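Exopolysaccharide biosynthesis protein (Pantoea stewartii subsp. stewartii DC283, PDB 6TGF) modifies the glycan of the bacterial biofilm, probably as a hydrolase, and has a parallel beta-helix fold like that of bacteriophage tailspikes. Local coordinates at residues G77-Q82 and V140-D145; E203-F208 and R227-D232; W444-D449 and S465-K470; I593-K598 and T627-R632. All coordinates share one frame; numbering follows the deposited sequence.

Contact 1: residues G77-Q82 and V140-D145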
loop_
_atom_site.group_PDB
_atom_site.type_symbol
_atom_site.label_atom_id
_atom_site.label_comp_id
_atom_site.label_asym_id
_atom_site.label_seq_id
_atom_site.Cartn_x
_atom_site.Cartn_y
_atom_site.Cartn_z
ATOM N N GLY B 77 -26.102 -16.351 57.951
ATOM C CA GLY B 77 -27.124 -15.302 58.135
ATOM C C GLY B 77 -27.091 -14.675 59.520
ATOM O O GLY B 77 -28.014 -13.890 59.818
ATOM N N SER B 78 -26.076 -14.986 60.336
ATOM C CA SER B 78 -25.948 -14.536 61.750
ATOM C C SER B 78 -24.548 -13.970 62.014
ATOM O O SER B 78 -23.631 -14.269 61.230
ATOM C CB SER B 78 -26.248 -15.668 62.697
ATOM O OG SER B 78 -25.214 -16.642 62.669
ATOM N N ASP B 79 -24.401 -13.181 63.083
ATOM C CA ASP B 79 -23.089 -12.839 63.694
ATOM C C ASP B 79 -22.614 -14.073 64.470
ATOM O O ASP B 79 -23.271 -14.426 65.469
ATOM C CB ASP B 79 -23.186 -11.595 64.584
ATOM C CG ASP B 79 -21.874 -11.182 65.236
ATOM O OD1 ASP B 79 -20.840 -11.813 64.939
ATOM O OD2 ASP B 79 -21.895 -10.228 66.039
ATOM N N ALA B 80 -21.518 -14.695 64.022
ATOM C CA ALA B 80 -21.002 -15.994 64.518
ATOM C C ALA B 80 -20.525 -15.882 65.974
ATOM O O ALA B 80 -20.377 -16.937 66.617
ATOM C CB ALA B 80 -19.891 -16.480 63.619
ATOM N N ARG B 81 -20.288 -14.663 66.468
ATOM C CA ARG B 81 -19.742 -14.395 67.827
ATOM C C ARG B 81 -20.849 -14.503 68.883
ATOM O O ARG B 81 -20.525 -14.832 70.041
ATOM C CB ARG B 81 -19.104 -13.004 67.890
ATOM C CG ARG B 81 -18.066 -12.737 66.810
ATOM C CD ARG B 81 -17.176 -11.562 67.166
ATOM N NE ARG B 81 -17.952 -10.346 67.367
ATOM C CZ ARG B 81 -18.365 -9.530 66.400
ATOM N NH1 ARG B 81 -18.078 -9.780 65.133
ATOM N NH2 ARG B 81 -19.069 -8.453 66.707
ATOM N N GLN B 82 -22.100 -14.231 68.499
ATOM C CA GLN B 82 -23.245 -14.062 69.435
ATOM C C GLN B 82 -23.695 -15.420 69.968
ATOM O O GLN B 82 -23.535 -16.436 69.295
ATOM C CB GLN B 82 -24.388 -13.323 68.735
ATOM C CG GLN B 82 -24.062 -11.867 68.438
ATOM C CD GLN B 82 -25.174 -11.146 67.717
ATOM O OE1 GLN B 82 -26.023 -11.755 67.072
ATOM N NE2 GLN B 82 -25.169 -9.826 67.812
ATOM N N VAL B 140 -11.887 -7.885 62.966
ATOM C CA VAL B 140 -11.173 -7.817 61.656
ATOM C C VAL B 140 -12.213 -8.062 60.556
ATOM O O VAL B 140 -12.338 -7.202 59.661
ATOM C CB VAL B 140 -10.011 -8.829 61.583
ATOM C CG1 VAL B 140 -9.182 -8.652 60.319
ATOM C CG2 VAL B 140 -9.114 -8.760 62.812
ATOM N N PHE B 141 -12.925 -9.193 60.632
ATOM C CA PHE B 141 -14.127 -9.514 59.814
ATOM C C PHE B 141 -15.353 -9.646 60.721
ATOM O O PHE B 141 -15.196 -9.927 61.925
ATOM C CB PHE B 141 -14.015 -10.852 59.075
ATOM C CG PHE B 141 -12.698 -11.164 58.415
ATOM C CD1 PHE B 141 -12.312 -10.511 57.256
ATOM C CD2 PHE B 141 -11.876 -12.161 58.918
ATOM C CE1 PHE B 141 -11.110 -10.821 56.638
ATOM C CE2 PHE B 141 -10.675 -12.470 58.299
ATOM C CZ PHE B 141 -10.294 -11.800 57.160
ATOM N N ASN B 142 -16.536 -9.468 60.131
ATOM C CA ASN B 142 -17.843 -9.925 60.675
ATOM C C ASN B 142 -18.758 -10.236 59.487
ATOM O O ASN B 142 -19.560 -9.362 59.107
ATOM C CB ASN B 142 -18.453 -8.905 61.641
ATOM C CG ASN B 142 -19.719 -9.403 62.305
ATOM O OD1 ASN B 142 -19.964 -10.607 62.372
ATOM N ND2 ASN B 142 -20.526 -8.485 62.810
ATOM N N ILE B 143 -18.611 -11.433 58.913
ATOM C CA ILE B 143 -19.301 -11.868 57.661
ATOM C C ILE B 143 -20.438 -12.812 58.041
ATOM O O ILE B 143 -20.193 -13.895 58.568
ATOM C CB ILE B 143 -18.299 -12.519 56.686
ATOM C CG1 ILE B 143 -17.128 -11.582 56.376
ATOM C CG2 ILE B 143 -19.002 -12.981 55.417
ATOM C CD1 ILE B 143 -15.911 -12.277 55.813
ATOM N N PRO B 144 -21.712 -12.434 57.778
ATOM C CA PRO B 144 -22.857 -13.261 58.159
ATOM C C PRO B 144 -23.043 -14.489 57.254
ATOM O O PRO B 144 -23.650 -15.442 57.694
ATOM C CB PRO B 144 -24.042 -12.294 58.027
ATOM C CG PRO B 144 -23.619 -11.341 56.931
ATOM C CD PRO B 144 -22.119 -11.199 57.090
ATOM N N ASP B 145 -22.534 -14.430 56.020
ATOM C CA ASP B 145 -22.556 -15.558 55.051
ATOM C C ASP B 145 -21.384 -15.385 54.080
ATOM O O ASP B 145 -21.400 -14.407 53.308
ATOM C CB ASP B 145 -23.902 -15.631 54.326
ATOM C CG ASP B 145 -24.066 -16.838 53.415
ATOM O OD1 ASP B 145 -23.246 -17.775 53.516
ATOM O OD2 ASP B 145 -25.021 -16.834 52.612
HETATM O O HOH W 1 -20.198 -13.273 61.745
#

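Contact 2: residues E203-F208 and R227-D232. With EDO (1,2-ethanediol), chain C.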
loop_
_atom_site.group_PDB
_atom_site.type_symbol
_atom_site.label_atom_id
_atom_site.label_comp_id
_atom_site.label_asym_id
_atom_site.label_seq_id
_atom_site.Cartn_x
_atom_site.Cartn_y
_atom_site.Cartn_z
ATOM N N GLU B 203 -3.910 -10.440 40.091
ATOM C CA GLU B 203 -4.887 -10.327 41.204
ATOM C C GLU B 203 -6.089 -11.223 40.894
ATOM O O GLU B 203 -6.586 -11.168 39.752
ATOM C CB GLU B 203 -5.307 -8.868 41.377
ATOM C CG GLU B 203 -6.274 -8.641 42.526
ATOM C CD GLU B 203 -6.393 -7.195 42.979
ATOM O OE1 GLU B 203 -5.401 -6.446 42.840
ATOM O OE2 GLU B 203 -7.478 -6.821 43.471
ATOM N N PHE B 204 -6.532 -12.009 41.877
ATOM C CA PHE B 204 -7.625 -13.005 41.738
ATOM C C PHE B 204 -8.674 -12.779 42.831
ATOM O O PHE B 204 -8.304 -12.443 43.972
ATOM C CB PHE B 204 -7.049 -14.423 41.770
ATOM C CG PHE B 204 -6.306 -14.808 40.518
ATOM C CD1 PHE B 204 -5.009 -14.373 40.301
ATOM C CD2 PHE B 204 -6.912 -15.591 39.547
ATOM C CE1 PHE B 204 -4.329 -14.717 39.144
ATOM C CE2 PHE B 204 -6.230 -15.935 38.390
ATOM C CZ PHE B 204 -4.941 -15.497 38.191
ATOM N N VAL B 205 -9.946 -12.970 42.470
ATOM C CA VAL B 205 -11.133 -12.802 43.361
ATOM C C VAL B 205 -11.809 -14.172 43.494
ATOM O O VAL B 205 -12.128 -14.779 42.455
ATOM C CB VAL B 205 -12.079 -11.700 42.836
ATOM C CG1 VAL B 205 -12.546 -11.939 41.410
ATOM C CG2 VAL B 205 -13.273 -11.491 43.747
ATOM N N GLY B 206 -11.973 -14.654 44.729
ATOM C CA GLY B 206 -12.425 -16.024 45.038
ATOM C C GLY B 206 -13.936 -16.167 44.954
ATOM O O GLY B 206 -14.640 -15.151 45.126
ATOM N N SER B 207 -14.413 -17.390 44.703
ATOM C CA SER B 207 -15.855 -17.743 44.631
ATOM C C SER B 207 -16.055 -19.226 44.961
ATOM O O SER B 207 -15.139 -20.025 44.683
ATOM C CB SER B 207 -16.424 -17.407 43.277
ATOM O OG SER B 207 -17.823 -17.645 43.243
ATOM N N PHE B 208 -17.212 -19.562 45.539
ATOM C CA PHE B 208 -17.680 -20.951 45.793
ATOM C C PHE B 208 -18.692 -21.358 44.716
ATOM O O PHE B 208 -19.105 -22.532 44.704
ATOM C CB PHE B 208 -18.275 -21.065 47.199
ATOM C CG PHE B 208 -17.353 -20.600 48.296
ATOM C CD1 PHE B 208 -16.234 -21.340 48.644
ATOM C CD2 PHE B 208 -17.596 -19.414 48.973
ATOM C CE1 PHE B 208 -15.381 -20.908 49.648
ATOM C CE2 PHE B 208 -16.744 -18.984 49.979
ATOM C CZ PHE B 208 -15.638 -19.731 50.315
ATOM N N ARG B 227 -11.086 -16.245 39.966
ATOM C CA ARG B 227 -11.262 -15.546 38.665
ATOM C C ARG B 227 -10.241 -14.407 38.585
ATOM O O ARG B 227 -10.210 -13.574 39.512
ATOM C CB ARG B 227 -12.706 -15.054 38.520
ATOM C CG ARG B 227 -12.966 -14.183 37.297
ATOM C CD ARG B 227 -14.426 -14.159 36.860
ATOM N NE ARG B 227 -15.335 -14.686 37.877
ATOM C CZ ARG B 227 -16.127 -15.756 37.744
ATOM N NH1 ARG B 227 -16.171 -16.440 36.611
ATOM N NH2 ARG B 227 -16.893 -16.131 38.756
ATOM N N ARG B 228 -9.424 -14.398 37.528
ATOM C CA ARG B 228 -8.409 -13.347 37.256
ATOM C C ARG B 228 -9.126 -12.006 37.069
ATOM O O ARG B 228 -10.150 -11.979 36.357
ATOM C CB ARG B 228 -7.590 -13.701 36.012
ATOM C CG ARG B 228 -6.420 -12.762 35.753
ATOM C CD ARG B 228 -5.626 -13.140 34.519
ATOM N NE ARG B 228 -4.205 -13.206 34.833
ATOM C CZ ARG B 228 -3.510 -14.322 35.033
ATOM N NH1 ARG B 228 -4.080 -15.512 34.930
ATOM N NH2 ARG B 228 -2.225 -14.246 35.325
ATOM N N VAL B 229 -8.612 -10.944 37.697
ATOM C CA VAL B 229 -9.081 -9.542 37.489
ATOM C C VAL B 229 -8.419 -9.026 36.207
ATOM O O VAL B 229 -7.198 -8.766 36.234
ATOM C CB VAL B 229 -8.775 -8.638 38.699
ATOM C CG1 VAL B 229 -9.255 -7.211 38.472
ATOM C CG2 VAL B 229 -9.366 -9.195 39.985
ATOM N N VAL B 230 -9.197 -8.914 35.127
ATOM C CA VAL B 230 -8.728 -8.509 33.769
ATOM C C VAL B 230 -9.439 -7.207 33.385
ATOM O O VAL B 230 -10.647 -7.260 33.077
ATOM C CB VAL B 230 -8.980 -9.621 32.731
ATOM C CG1 VAL B 230 -8.322 -9.307 31.397
ATOM C CG2 VAL B 230 -8.525 -10.983 33.232
ATOM N N ASP B 231 -8.719 -6.081 33.425
ATOM C CA ASP B 231 -9.231 -4.747 33.011
ATOM C C ASP B 231 -9.427 -4.747 31.492
ATOM O O ASP B 231 -10.498 -4.303 31.037
ATOM C CB ASP B 231 -8.290 -3.625 33.463
ATOM C CG ASP B 231 -8.266 -3.414 34.968
ATOM O OD1 ASP B 231 -9.306 -3.658 35.616
ATOM O OD2 ASP B 231 -7.203 -3.009 35.485
ATOM N N ASP B 232 -8.430 -5.242 30.751
ATOM C CA ASP B 232 -8.411 -5.294 29.265
ATOM C C ASP B 232 -8.019 -6.710 28.827
ATOM O O ASP B 232 -6.835 -7.072 28.991
ATOM C CB ASP B 232 -7.459 -4.232 28.707
ATOM C CG ASP B 232 -7.447 -4.126 27.190
ATOM O OD1 ASP B 232 -8.291 -4.780 26.546
ATOM O OD2 ASP B 232 -6.595 -3.385 26.665
HETATM C C1 EDO C . -4.411 -7.090 31.887
HETATM O O1 EDO C . -5.461 -6.168 31.672
HETATM C C2 EDO C . -4.130 -7.322 33.326
HETATM O O2 EDO C . -3.326 -8.459 33.581
#

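Contact 3: residues W444-D449 and S465-K470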
loop_
_atom_site.group_PDB
_atom_site.type_symbol
_atom_site.label_atom_id
_atom_site.label_comp_id
_atom_site.label_asym_id
_atom_site.label_seq_id
_atom_site.Cartn_x
_atom_site.Cartn_y
_atom_site.Cartn_z
ATOM N N TRP B 444 11.181 -9.785 -3.792
ATOM C CA TRP B 444 12.495 -10.335 -4.224
ATOM C C TRP B 444 12.538 -11.842 -3.944
ATOM O O TRP B 444 12.225 -12.244 -2.807
ATOM C CB TRP B 444 13.645 -9.605 -3.521
ATOM C CG TRP B 444 13.833 -8.183 -3.952
ATOM C CD1 TRP B 444 13.030 -7.121 -3.654
ATOM C CD2 TRP B 444 14.912 -7.657 -4.748
ATOM N NE1 TRP B 444 13.526 -5.976 -4.215
ATOM C CE2 TRP B 444 14.680 -6.272 -4.893
ATOM C CE3 TRP B 444 16.043 -8.217 -5.355
ATOM C CZ2 TRP B 444 15.538 -5.445 -5.618
ATOM C CZ3 TRP B 444 16.889 -7.398 -6.072
ATOM C CH2 TRP B 444 16.640 -6.031 -6.199
ATOM N N ILE B 445 12.892 -12.640 -4.953
ATOM C CA ILE B 445 13.190 -14.097 -4.820
ATOM C C ILE B 445 14.597 -14.332 -5.380
ATOM O O ILE B 445 14.756 -14.285 -6.615
ATOM C CB ILE B 445 12.121 -14.963 -5.519
ATOM C CG1 ILE B 445 10.716 -14.668 -4.985
ATOM C CG2 ILE B 445 12.468 -16.442 -5.405
ATOM C CD1 ILE B 445 9.597 -15.228 -5.835
ATOM N N GLU B 446 15.574 -14.553 -4.497
ATOM C CA GLU B 446 17.016 -14.646 -4.846
ATOM C C GLU B 446 17.551 -16.025 -4.448
ATOM O O GLU B 446 17.265 -16.466 -3.320
ATOM C CB GLU B 446 17.808 -13.541 -4.143
ATOM C CG GLU B 446 17.121 -12.188 -4.168
ATOM C CD GLU B 446 18.023 -11.031 -3.780
ATOM O OE1 GLU B 446 18.974 -10.752 -4.538
ATOM O OE2 GLU B 446 17.782 -10.422 -2.718
ATOM N N HIS B 447 18.294 -16.670 -5.353
ATOM C CA HIS B 447 19.041 -17.936 -5.116
ATOM C C HIS B 447 18.080 -19.063 -4.709
ATOM O O HIS B 447 18.530 -19.991 -4.012
ATOM C CB HIS B 447 20.146 -17.704 -4.075
ATOM C CG HIS B 447 20.830 -16.382 -4.203
ATOM N ND1 HIS B 447 21.711 -16.100 -5.230
ATOM C CD2 HIS B 447 20.761 -15.265 -3.446
ATOM C CE1 HIS B 447 22.159 -14.868 -5.096
ATOM N NE2 HIS B 447 21.592 -14.333 -4.008
ATOM N N CYS B 448 16.815 -18.991 -5.143
ATOM C CA CYS B 448 15.758 -20.005 -4.879
ATOM C C CYS B 448 15.574 -20.875 -6.127
ATOM O O CYS B 448 15.412 -20.303 -7.220
ATOM C CB CYS B 448 14.435 -19.348 -4.500
ATOM S SG CYS B 448 14.513 -18.369 -2.978
ATOM N N ASP B 449 15.599 -22.201 -5.966
ATOM C CA ASP B 449 15.556 -23.181 -7.085
ATOM C C ASP B 449 14.246 -23.030 -7.865
ATOM O O ASP B 449 14.301 -23.050 -9.108
ATOM C CB ASP B 449 15.723 -24.620 -6.588
ATOM C CG ASP B 449 17.171 -25.046 -6.412
ATOM O OD1 ASP B 449 18.056 -24.165 -6.453
ATOM O OD2 ASP B 449 17.402 -26.258 -6.228
ATOM N N SER B 465 11.398 -9.066 -8.433
ATOM C CA SER B 465 12.823 -9.340 -8.749
ATOM C C SER B 465 13.108 -10.831 -8.556
ATOM O O SER B 465 12.928 -11.322 -7.429
ATOM C CB SER B 465 13.738 -8.493 -7.909
ATOM O OG SER B 465 13.552 -7.114 -8.194
ATOM N N LEU B 466 13.501 -11.518 -9.631
ATOM C CA LEU B 466 14.066 -12.893 -9.597
ATOM C C LEU B 466 15.551 -12.798 -9.964
ATOM O O LEU B 466 15.848 -12.326 -11.077
ATOM C CB LEU B 466 13.300 -13.787 -10.578
ATOM C CG LEU B 466 11.782 -13.820 -10.401
ATOM C CD1 LEU B 466 11.115 -14.501 -11.585
ATOM C CD2 LEU B 466 11.397 -14.514 -9.105
ATOM N N GLU B 467 16.443 -13.191 -9.049
ATOM C CA GLU B 467 17.918 -13.126 -9.232
ATOM C C GLU B 467 18.537 -14.488 -8.903
ATOM O O GLU B 467 18.318 -14.980 -7.783
ATOM C CB GLU B 467 18.524 -12.031 -8.351
ATOM C CG GLU B 467 18.078 -10.627 -8.728
ATOM C CD GLU B 467 18.967 -9.510 -8.205
ATOM O OE1 GLU B 467 18.813 -8.363 -8.677
ATOM O OE2 GLU B 467 19.811 -9.785 -7.321
ATOM N N ASP B 468 19.266 -15.070 -9.860
ATOM C CA ASP B 468 20.064 -16.315 -9.695
ATOM C C ASP B 468 19.150 -17.468 -9.262
ATOM O O ASP B 468 19.582 -18.285 -8.426
ATOM C CB ASP B 468 21.212 -16.099 -8.705
ATOM C CG ASP B 468 22.200 -17.254 -8.649
ATOM O OD1 ASP B 468 22.635 -17.705 -9.727
ATOM O OD2 ASP B 468 22.514 -17.700 -7.529
ATOM N N CYS B 469 17.941 -17.540 -9.823
ATOM C CA CYS B 469 16.953 -18.624 -9.570
ATOM C C CYS B 469 17.133 -19.719 -10.626
ATOM O O CYS B 469 17.033 -19.402 -11.828
ATOM C CB CYS B 469 15.531 -18.081 -9.562
ATOM S SG CYS B 469 15.170 -17.095 -8.087
ATOM N N LYS B 470 17.398 -20.950 -10.180
ATOM C CA LYS B 470 17.762 -22.109 -11.043
ATOM C C LYS B 470 16.708 -22.289 -12.140
ATOM O O LYS B 470 17.100 -22.434 -13.316
ATOM C CB LYS B 470 17.885 -23.385 -10.205
ATOM C CG LYS B 470 18.400 -24.600 -10.963
ATOM C CD LYS B 470 18.493 -25.846 -10.117
ATOM C CE LYS B 470 18.926 -27.058 -10.911
ATOM N NZ LYS B 470 19.158 -28.226 -10.033
#

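Contact 4: residues I593-K598 and T627-R632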
loop_
_atom_site.group_PDB
_atom_site.type_symbol
_atom_site.label_atom_id
_atom_site.label_comp_id
_atom_site.label_asym_id
_atom_site.label_seq_id
_atom_site.Cartn_x
_atom_site.Cartn_y
_atom_site.Cartn_z
ATOM N N ILE B 593 11.364 5.762 -45.786
ATOM C CA ILE B 593 12.832 5.490 -45.838
ATOM C C ILE B 593 13.089 4.060 -45.354
ATOM O O ILE B 593 12.759 3.766 -44.190
ATOM C CB ILE B 593 13.609 6.522 -44.995
ATOM C CG1 ILE B 593 13.354 7.953 -45.476
ATOM C CG2 ILE B 593 15.097 6.196 -44.965
ATOM C CD1 ILE B 593 13.698 9.013 -44.459
ATOM N N HIS B 594 13.670 3.219 -46.216
ATOM C CA HIS B 594 14.084 1.826 -45.901
ATOM C C HIS B 594 15.584 1.803 -45.593
ATOM O O HIS B 594 16.350 2.432 -46.347
ATOM C CB HIS B 594 13.719 0.879 -47.051
ATOM C CG HIS B 594 12.284 0.959 -47.452
ATOM N ND1 HIS B 594 11.862 1.697 -48.541
ATOM C CD2 HIS B 594 11.176 0.409 -46.914
ATOM C CE1 HIS B 594 10.555 1.591 -48.658
ATOM N NE2 HIS B 594 10.110 0.806 -47.671
ATOM N N VAL B 595 15.970 1.121 -44.510
ATOM C CA VAL B 595 17.386 0.885 -44.101
ATOM C C VAL B 595 17.501 -0.569 -43.638
ATOM O O VAL B 595 16.725 -0.959 -42.747
ATOM C CB VAL B 595 17.830 1.865 -42.995
ATOM C CG1 VAL B 595 19.262 1.610 -42.545
ATOM C CG2 VAL B 595 17.661 3.316 -43.419
ATOM N N GLN B 596 18.414 -1.339 -44.236
ATOM C CA GLN B 596 18.741 -2.728 -43.816
ATOM C C GLN B 596 20.249 -2.830 -43.569
ATOM O O GLN B 596 21.017 -2.376 -44.437
ATOM C CB GLN B 596 18.311 -3.747 -44.873
ATOM C CG GLN B 596 18.367 -5.187 -44.376
ATOM C CD GLN B 596 18.278 -6.210 -45.482
ATOM O OE1 GLN B 596 18.764 -6.002 -46.590
ATOM N NE2 GLN B 596 17.664 -7.342 -45.180
ATOM N N ARG B 597 20.647 -3.403 -42.431
ATOM C CA ARG B 597 22.054 -3.798 -42.164
ATOM C C ARG B 597 22.400 -4.958 -43.103
ATOM O O ARG B 597 21.721 -6.001 -43.023
ATOM C CB ARG B 597 22.264 -4.196 -40.700
ATOM C CG ARG B 597 23.702 -4.584 -40.381
ATOM C CD ARG B 597 23.928 -5.043 -38.954
ATOM N NE ARG B 597 25.137 -5.853 -38.846
ATOM C CZ ARG B 597 25.614 -6.374 -37.717
ATOM N NH1 ARG B 597 24.992 -6.173 -36.566
ATOM N NH2 ARG B 597 26.720 -7.098 -37.744
ATOM N N LYS B 598 23.405 -4.771 -43.963
ATOM C CA LYS B 598 23.883 -5.786 -44.938
ATOM C C LYS B 598 24.960 -6.645 -44.264
ATOM O O LYS B 598 25.161 -6.483 -43.044
ATOM C CB LYS B 598 24.404 -5.094 -46.201
ATOM C CG LYS B 598 23.439 -4.108 -46.846
ATOM C CD LYS B 598 22.102 -4.717 -47.218
ATOM C CE LYS B 598 21.214 -3.765 -47.989
ATOM N NZ LYS B 598 19.960 -4.421 -48.429
ATOM N N THR B 627 24.076 3.157 -38.145
ATOM C CA THR B 627 23.661 3.872 -39.384
ATOM C C THR B 627 22.994 5.203 -39.009
ATOM O O THR B 627 21.890 5.157 -38.433
ATOM C CB THR B 627 22.698 3.024 -40.225
ATOM O OG1 THR B 627 23.238 1.709 -40.360
ATOM C CG2 THR B 627 22.441 3.614 -41.595
ATOM N N GLN B 628 23.636 6.335 -39.322
ATOM C CA GLN B 628 23.033 7.692 -39.207
ATOM C C GLN B 628 22.226 7.983 -40.476
ATOM O O GLN B 628 22.766 7.760 -41.575
ATOM C CB GLN B 628 24.099 8.771 -39.004
ATOM C CG GLN B 628 24.804 8.693 -37.658
ATOM C CD GLN B 628 26.110 7.942 -37.741
ATOM O OE1 GLN B 628 27.045 8.361 -38.419
ATOM N NE2 GLN B 628 26.184 6.824 -37.039
ATOM N N VAL B 629 20.987 8.460 -40.320
ATOM C CA VAL B 629 20.058 8.802 -41.439
ATOM C C VAL B 629 19.810 10.314 -41.421
ATOM O O VAL B 629 19.392 10.830 -40.367
ATOM C CB VAL B 629 18.740 8.008 -41.343
ATOM C CG1 VAL B 629 17.765 8.378 -42.452
ATOM C CG2 VAL B 629 18.989 6.508 -41.337
ATOM N N PHE B 630 20.071 10.984 -42.548
ATOM C CA PHE B 630 19.790 12.423 -42.787
ATOM C C PHE B 630 18.670 12.545 -43.826
ATOM O O PHE B 630 18.620 11.712 -44.752
ATOM C CB PHE B 630 21.050 13.152 -43.263
ATOM C CG PHE B 630 22.173 13.213 -42.259
ATOM C CD1 PHE B 630 22.964 12.102 -42.012
ATOM C CD2 PHE B 630 22.453 14.386 -41.576
ATOM C CE1 PHE B 630 24.002 12.158 -41.093
ATOM C CE2 PHE B 630 23.494 14.443 -40.660
ATOM C CZ PHE B 630 24.264 13.329 -40.419
ATOM N N ILE B 631 17.797 13.545 -43.668
ATOM C CA ILE B 631 16.714 13.874 -44.643
ATOM C C ILE B 631 16.775 15.374 -44.960
ATOM O O ILE B 631 16.947 16.176 -44.020
ATOM C CB ILE B 631 15.325 13.440 -44.125
ATOM C CG1 ILE B 631 14.921 14.144 -42.825
ATOM C CG2 ILE B 631 15.261 11.928 -43.976
ATOM C CD1 ILE B 631 13.426 14.199 -42.605
ATOM N N ARG B 632 16.668 15.723 -46.244
ATOM C CA ARG B 632 16.519 17.123 -46.721
ATOM C C ARG B 632 15.032 17.479 -46.653
ATOM O O ARG B 632 14.307 17.208 -47.631
ATOM C CB ARG B 632 17.093 17.285 -48.132
ATOM C CG ARG B 632 17.207 18.732 -48.589
ATOM C CD ARG B 632 18.197 18.919 -49.724
ATOM N NE ARG B 632 18.788 20.251 -49.690
ATOM C CZ ARG B 632 18.484 21.258 -50.508
ATOM N NH1 ARG B 632 17.586 21.110 -51.467
ATOM N NH2 ARG B 632 19.092 22.424 -50.363
#

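Contact 1: residues G77-Q82 and V140-D145
R81 leans on N142, and G77 meets P144 at the other end of the contact. From CB, which points toward segment 140-145, the R81 chain starts with CG anti to the carbonyl carbon (chi1 -53°). The chain bends at chi3, and the guanidinium lies beside N142. R81 NH1 lies 3.3 Å from N142 CG, and the two side chains cross at about a right angle. R81 NH2 is 3.4 Å from D79 OD2, which sits over one guanidinium face, a salt bridge of charges only. NE turns to E133 in a salt bridge. D79 OD1 accepts from the backbone R81 N at 3.3 Å, forming an Asx turn. At the far end, G77 N gives a nearly straight hydrogen bond to P144 O (2.6 Å). A water joins A80 N to I143 O, weakly on the I143 side. The contact sets the loop after strand 69-74 against strand 139-143, within this chain an outermost strand of its antiparallel sheet. R81 also touches W72 on strand 69-74 and A131 on strand 129-134.

Contact 2: residues E203-F208 and R227-D232
F204 and R228 form the tight part of this contact. They face each other as an antiparallel non-hydrogen-bonded pair, with both side chains on the same, buried face of the sheet. R228 CA lies over one face of the F204 ring, 3.5 Å from F204 CD2. Further out, CZ of the ring sits over the R228 guanidinium, toward its rim, with F204 CZ 3.4 Å from R228 NH1. The two planes are 70° apart, so the ring meets the guanidinium with its tip and not flat. R228 NH2 forms a salt bridge with D240 and a hydrogen bond to G200 O. F204 packs as well against I188 and L190 of strand 187-190, on the other side of strand 202-207 in the sheet. Strands 202-207 and 224-228 are neighbours in a mixed five-stranded sheet. V205 and R227 are a hydrogen-bonded pair: V205 N gives to R227 O at 3.0 Å, and R227 N gives to V205 O at 3.1 Å. V229 N adds a bond to E203 O at 2.9 Å. The side with V205 and R227 is looser and more exposed. Nearby, the E203 and V229 side chains lie side by side, E203 CG 4.0 Å from V229 CG2, while V205 CG1 is 4.4 Å from V229 CG2. Beyond the strand, a 1,2-ethanediol, probably from the crystallisation liquor, bonds through O1 to the backbone N and O of D232.

Contact 3: residues W444-D449 and S465-K470
W444 lays one face of its indole over S465. S465 CB sits 3.6 Å from the centroid of the six-membered ring, a CH-pi contact. The edge of the same ring meets the carboxylate of E467, with W444 CZ3 3.4 Å from E467 OE1 and the two planes 75° apart. The E446 and E467 side chains run side by side and bring E446 OE1 to 3.1 Å from E467 OE2. Both are acceptors with like charges, so no hydrogen bond joins them. E446 OE2 has a separate partner in Q422. H447 crosses D468 at about a right angle. Its ND1 gives a straight bond to D468 OD2 (2.9 Å, 171°), in the ring plane and on the anti lone pair. The other sheet face is apolar: I445 and L466 point the same way, with I445 CB 3.7 Å from L466 CD2. The strands lie in successive coils of the parallel beta-helix; their segments 444-446 and 465-467 run 7° apart. Strand 414-422 flanks the first and strand 479-488 the second. W444 and S465 also pack on T412 and Q437 of the second subunit.

Contact 4: residues I593-K598 and T627-R632
V595 packs on both T627 and V629, and I593 on V629 and I631. Every touching side chain is buried. V595 CG1 stands anti to the backbone N (chi1 179°), and the V595 and T627 side chains meet tip to tip, with V595 CG1 3.9 Å from T627 CG2. V595 CG2, anti to the carbonyl carbon, serves a different partner. The V595 and V629 side chains slide past each other in opposite directions, V595 CG2 4.0 Å from V629 CG2. V629 also turns its CG1 to I593, 4.3 Å from I593 CG2. I631 has the less common first torsion (chi1 62°): CG1 lies between the backbone N and the carbonyl carbon. CG2 is then anti to the carbonyl carbon and faces CD1 of I593. The two isoleucines cross at about a right angle. Strands 589-597 and 626-633 lie in two different antiparallel sheets, and the contact joins these sheets face to face. The axes of their segments are 9.7 Å apart and nearly antiparallel at 167°. Q596 points away from this core, and its OE1 accepts from K598 NZ (2.7 Å). Both residues also bond to the third subunit, K598 to T587 and Q596 to Q568. No hydrogen bond or charge pair links the two segments. Across these segments the contact is purely apolar, consistent with the core of a beta sandwich.

In the fold
The four contacts follow one another along the chain, and none nests in or crosses another. Contact 1 closes a loop of 57 residues within the N-terminal head-binding region. Contact 2 follows about 25 Å away, centre to centre, and closes a short loop of 18 residues before the beta-helix. Contact 3 closes over 15 intervening residues, pairs strands of successive coils of that helix, and has its centre about 17 Å from the centre of the chain. Contact 4 closes a 28-residue loop in the C-terminal part and joins two sheets there. Contacts 1 and 4 lie on opposite sides of the chain's centre, about 114 Å apart between centres. Each contact therefore ties its own part of an elongated subunit.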